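Local atomic coordinates of uncharacterized protein PA0076 (Pseudomonas aeruginosa PAO1, PDB entry 2QNU), a protein that is of unsettled biochemical function but, as a member of the TagF family, is probably associated with the type VI secretion system. Residues S55-F60 with Q114-L119; G103-D108 with H182-G187. One frame throughout, in Å; residues are numbered along the deposited sequence.

Interaction 1: residues S55-F60 with Q114-L119; sequences SPLWRF and QVESLL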
# COMPACT_ATOMS: atom_id res chain seq x y z
N SER B 55 -15.62 24.22 -1.37
CA SER B 55 -14.89 23.02 -1.08
C SER B 55 -14.26 22.49 -2.38
O SER B 55 -14.71 22.82 -3.49
CB SER B 55 -15.81 21.96 -0.47
OG SER B 55 -16.88 21.67 -1.34
N PRO B 56 -13.20 21.67 -2.26
CA PRO B 56 -12.51 21.11 -3.42
C PRO B 56 -13.28 20.17 -4.31
O PRO B 56 -14.35 19.60 -3.97
CB PRO B 56 -11.36 20.30 -2.81
CG PRO B 56 -11.16 20.95 -1.48
CD PRO B 56 -12.55 21.25 -1.01
N LEU B 57 -12.70 20.02 -5.49
CA LEU B 57 -13.05 18.92 -6.34
C LEU B 57 -12.14 17.78 -5.87
O LEU B 57 -10.91 18.01 -5.68
CB LEU B 57 -12.79 19.27 -7.81
CG LEU B 57 -13.92 20.10 -8.46
CD1 LEU B 57 -13.94 21.56 -7.93
CD2 LEU B 57 -13.77 20.07 -9.95
N TRP B 58 -12.77 16.61 -5.59
CA TRP B 58 -12.06 15.44 -5.15
C TRP B 58 -12.03 14.38 -6.25
O TRP B 58 -13.02 13.91 -6.73
CB TRP B 58 -12.68 14.91 -3.88
CG TRP B 58 -12.53 15.84 -2.75
CD1 TRP B 58 -13.49 16.64 -2.24
CD2 TRP B 58 -11.37 16.05 -1.98
NE1 TRP B 58 -12.99 17.38 -1.18
CE2 TRP B 58 -11.69 17.01 -0.98
CE3 TRP B 58 -10.10 15.46 -1.96
CZ2 TRP B 58 -10.78 17.43 -0.04
CZ3 TRP B 58 -9.19 15.92 -1.06
CH2 TRP B 58 -9.52 16.90 -0.11
N ARG B 59 -10.84 14.04 -6.63
CA ARG B 59 -10.56 12.89 -7.47
C ARG B 59 -10.60 11.66 -6.52
O ARG B 59 -10.24 11.78 -5.38
CB ARG B 59 -9.17 13.02 -8.01
CG ARG B 59 -8.94 14.29 -8.77
CD ARG B 59 -7.49 14.58 -9.02
NE ARG B 59 -7.32 15.91 -9.64
CZ ARG B 59 -6.15 16.41 -10.03
NH1 ARG B 59 -5.05 15.68 -9.96
NH2 ARG B 59 -6.08 17.61 -10.56
N PHE B 60 -11.09 10.53 -7.01
CA PHE B 60 -11.16 9.36 -6.20
C PHE B 60 -10.91 8.05 -6.96
O PHE B 60 -11.14 7.95 -8.16
CB PHE B 60 -12.52 9.29 -5.51
CG PHE B 60 -13.69 9.21 -6.45
CD1 PHE B 60 -14.11 7.98 -6.97
CD2 PHE B 60 -14.41 10.35 -6.79
CE1 PHE B 60 -15.20 7.91 -7.82
CE2 PHE B 60 -15.47 10.30 -7.65
CZ PHE B 60 -15.88 9.12 -8.17
N GLN B 114 -8.61 16.54 -17.13
CA GLN B 114 -9.64 16.62 -18.16
C GLN B 114 -11.02 16.48 -17.55
O GLN B 114 -11.93 17.15 -17.96
CB GLN B 114 -9.52 15.53 -19.24
CG GLN B 114 -8.18 15.44 -19.91
CD GLN B 114 -8.08 14.31 -20.98
OE1 GLN B 114 -9.06 14.01 -21.70
NE2 GLN B 114 -6.87 13.71 -21.12
N VAL B 115 -11.21 15.54 -16.62
CA VAL B 115 -12.51 15.38 -16.03
C VAL B 115 -12.86 16.64 -15.24
O VAL B 115 -13.99 17.09 -15.30
CB VAL B 115 -12.63 14.14 -15.09
CG1 VAL B 115 -13.91 14.23 -14.32
CG2 VAL B 115 -12.59 12.87 -15.91
N GLU B 116 -11.92 17.15 -14.46
CA GLU B 116 -12.16 18.41 -13.68
C GLU B 116 -12.55 19.57 -14.60
O GLU B 116 -13.46 20.34 -14.29
CB GLU B 116 -10.93 18.82 -12.89
CG GLU B 116 -10.61 17.89 -11.68
CD GLU B 116 -9.36 18.35 -10.96
OE1 GLU B 116 -8.62 19.16 -11.57
OE2 GLU B 116 -9.09 17.92 -9.78
N SER B 117 -11.89 19.68 -15.74
CA SER B 117 -12.27 20.77 -16.68
C SER B 117 -13.71 20.60 -17.16
O SER B 117 -14.47 21.57 -17.33
CB SER B 117 -11.26 20.86 -17.82
OG SER B 117 -11.85 21.44 -18.94
N LEU B 118 -14.16 19.35 -17.31
CA LEU B 118 -15.53 19.18 -17.79
C LEU B 118 -16.54 19.56 -16.72
O LEU B 118 -17.51 20.20 -17.00
CB LEU B 118 -15.80 17.74 -18.25
CG LEU B 118 -15.15 17.35 -19.56
CD1 LEU B 118 -15.57 15.94 -19.86
CD2 LEU B 118 -15.51 18.30 -20.71
N LEU B 119 -16.34 19.09 -15.50
CA LEU B 119 -17.20 19.48 -14.38
C LEU B 119 -17.23 21.03 -14.22
O LEU B 119 -18.29 21.61 -13.91
CB LEU B 119 -16.66 18.88 -13.10
CG LEU B 119 -16.77 17.34 -12.90
CD1 LEU B 119 -15.99 16.85 -11.66
CD2 LEU B 119 -18.17 16.95 -12.74
O HOH W 1 -8.87 19.08 -7.37
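A salt bridge between Arg59, on sheet strand 58-62, and Glu116, on helix 110-121, fastens the helix to the strand, with Leu57 and Leu119 packed beside it. Arg59 presents NE and NH2 side-on. NE donates to Glu116 OE2 over 2.7 Å, with a moderately bent N-H...O angle of 156°, while NH2 reaches Glu116 OE1 at 3.1 Å. A weak third bond, from Arg59 NH2 to Glu116 OE2, is more strongly bent. The carboxylate is not coplanar with the guanidinium: the two planes stand 56° apart, and the nitrogens reach both oxygens from above the carboxylate plane. Two straight side chains meet here at about a right angle, that of Arg59 extended from CG to NE and that of Glu116 extended beyond CG. The helix lies on one face of an antiparallel sheet, where Leu119 also packs on Val75, Leu89 and Val91 of neighbouring strands. A water donates to both Leu57 O (2.9 Å) and Glu116 OE2 (2.7 Å), so OE2 accepts from it as well as from Arg59. Arg186 is a second cationic partner of the carboxylate, and the two arginines together would probably favour its ionised form. Leu57 supplies the apolar side: its CD2 lies 4.2 Å from Glu116 CG and 4.3 Å from Leu119 CD1.

Interaction 2: residues G103-D108 with H182-G187; sequences GLVGGD and HWWGRG. With ACT (acetate ion), chain F.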
# COMPACT_ATOMS: atom_id res chain seq x y z
N GLY B 103 -1.83 2.18 -9.78
CA GLY B 103 -1.14 2.90 -10.83
C GLY B 103 -1.93 4.09 -11.28
O GLY B 103 -1.43 4.97 -11.95
N LEU B 104 -3.21 4.11 -10.94
CA LEU B 104 -4.09 5.20 -11.27
C LEU B 104 -4.00 6.34 -10.22
O LEU B 104 -3.81 7.53 -10.55
CB LEU B 104 -5.48 4.59 -11.30
CG LEU B 104 -6.69 5.32 -11.80
CD1 LEU B 104 -6.55 5.69 -13.28
CD2 LEU B 104 -7.87 4.36 -11.61
N VAL B 105 -4.14 5.96 -8.95
CA VAL B 105 -3.93 6.88 -7.86
C VAL B 105 -2.53 7.41 -8.01
O VAL B 105 -2.31 8.61 -8.04
CB VAL B 105 -4.14 6.22 -6.46
CG1 VAL B 105 -3.78 7.18 -5.41
CG2 VAL B 105 -5.57 5.70 -6.30
N GLY B 106 -1.57 6.52 -8.25
CA GLY B 106 -0.19 6.93 -8.42
C GLY B 106 0.30 7.17 -9.82
O GLY B 106 1.51 7.05 -10.09
N GLY B 107 -0.61 7.52 -10.72
CA GLY B 107 -0.27 7.71 -12.10
C GLY B 107 -0.60 9.11 -12.64
O GLY B 107 -0.96 10.03 -11.88
N ASP B 108 -0.50 9.23 -13.95
CA ASP B 108 -0.60 10.52 -14.60
C ASP B 108 -1.92 11.25 -14.26
O ASP B 108 -3.03 10.67 -14.20
CB ASP B 108 -0.40 10.37 -16.10
CG ASP B 108 -0.50 11.72 -16.83
OD1 ASP B 108 0.52 12.45 -16.89
OD2 ASP B 108 -1.60 12.06 -17.32
N HIS B 182 -9.64 6.14 -1.85
CA HIS B 182 -8.64 7.19 -1.88
C HIS B 182 -9.28 8.43 -2.55
O HIS B 182 -10.05 8.33 -3.50
CB HIS B 182 -7.40 6.77 -2.67
CG HIS B 182 -6.49 5.82 -1.93
ND1 HIS B 182 -6.67 4.45 -1.94
CD2 HIS B 182 -5.45 6.06 -1.10
CE1 HIS B 182 -5.76 3.89 -1.16
NE2 HIS B 182 -4.98 4.85 -0.65
N TRP B 183 -8.91 9.58 -2.03
CA TRP B 183 -9.51 10.87 -2.40
C TRP B 183 -8.36 11.85 -2.40
O TRP B 183 -7.58 11.86 -1.42
CB TRP B 183 -10.50 11.27 -1.33
CG TRP B 183 -11.49 10.24 -1.04
CD1 TRP B 183 -11.36 9.19 -0.12
CD2 TRP B 183 -12.79 10.12 -1.60
NE1 TRP B 183 -12.51 8.44 -0.11
CE2 TRP B 183 -13.39 8.98 -1.01
CE3 TRP B 183 -13.52 10.87 -2.55
CZ2 TRP B 183 -14.67 8.56 -1.35
CZ3 TRP B 183 -14.78 10.45 -2.90
CH2 TRP B 183 -15.37 9.33 -2.27
N TRP B 184 -8.16 12.55 -3.51
CA TRP B 184 -7.03 13.48 -3.60
C TRP B 184 -7.36 14.63 -4.55
O TRP B 184 -8.36 14.59 -5.26
CB TRP B 184 -5.76 12.79 -4.04
CG TRP B 184 -5.72 12.35 -5.48
CD1 TRP B 184 -5.08 12.96 -6.47
CD2 TRP B 184 -6.32 11.17 -6.04
NE1 TRP B 184 -5.26 12.26 -7.67
CE2 TRP B 184 -6.04 11.16 -7.41
CE3 TRP B 184 -7.11 10.13 -5.51
CZ2 TRP B 184 -6.48 10.18 -8.23
CZ3 TRP B 184 -7.54 9.15 -6.35
CH2 TRP B 184 -7.24 9.18 -7.70
N GLY B 185 -6.51 15.65 -4.55
CA GLY B 185 -6.65 16.72 -5.50
C GLY B 185 -5.93 17.98 -5.11
O GLY B 185 -5.05 17.96 -4.25
N ARG B 186 -6.30 19.08 -5.80
CA ARG B 186 -5.59 20.39 -5.65
C ARG B 186 -5.97 21.13 -4.38
O ARG B 186 -5.25 22.01 -3.94
CB ARG B 186 -5.86 21.31 -6.83
CG ARG B 186 -5.51 20.74 -8.16
CD ARG B 186 -5.76 21.74 -9.35
NE ARG B 186 -4.78 21.45 -10.39
CZ ARG B 186 -5.05 20.92 -11.56
NH1 ARG B 186 -6.30 20.69 -11.99
NH2 ARG B 186 -4.06 20.69 -12.36
N GLY B 187 -7.05 20.73 -3.74
CA GLY B 187 -7.47 21.45 -2.53
C GLY B 187 -8.22 22.73 -2.82
O GLY B 187 -8.82 22.89 -3.87
C ACT F . -2.62 5.83 1.30
O ACT F . -3.43 6.81 1.11
OXT ACT F . -2.90 4.67 0.83
CH3 ACT F . -1.42 6.06 2.09
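Leu104 and Val105, in the last turn of helix 101-105, settle on Trp184 and His182 of strand 180-185, a helix-on-sheet packing on the antiparallel sheet. Leu104 contributes little, chiefly its carbonyl O, which lies 4.4 Å from Trp184 CZ2 at an oblique approach to the indole. Val105 does most of the touching. Its CG1 lies over one face of the Trp184 ring system, while CG2, directed beside the backbone N and anti to the carbonyl carbon, comes within 4.0 Å of Trp184 CZ3 at the six-membered end. The same methyl also meets His182 CB at 4.2 Å, so a single branch bridges two alternate residues of the strand, whose side chains emerge on the same side of the sheet. Trp184 CG sits between the backbone N and the carbonyl carbon (chi1 71°), which carries the six-membered end of the indole under Val105, and Phe112 of helix 110-121 makes an edge-to-face contact with the ring. The second subunit touches this contact: its Arg168 NE donates to Val105 O, and its Leu172 packs on Val105 and His182. At Gly106 the chain leaves the helix, and Gly107 N returns a weak bond to Leu104 O. Asp108 then precedes helix 110-121 and caps its start, OD2 accepting from Gly110 N. An acetate ion, probably picked up from the crystallisation medium, sits at the edge of the imidazole, near its plane; His182 NE2 donates to its OXT over 2.6 Å in an almost straight bond (173°).

In the fold
The centres of interactions 1 and 2 are about 11 Å apart, and both contacts reach one antiparallel sheet, whose neighbouring strands 58-62 and 180-185 carry one segment of each. Their helical partners, 110-121 and 101-105, follow each other in the chain, so the segments alternate: strand 58-62, helix 101-105, helix 110-121, strand 180-185. A probable hydrogen bond from Arg59 N to Trp184 O (2.9 Å) joins the strands, and the salt bridge between Glu116 OE1 and Arg186 NH1 (2.8 Å) ties the end of 182-187 to helix 110-121. Interaction 1 is made within one subunit, whereas interaction 2 also meets the second, linking this part of the sheet to the dimer interface.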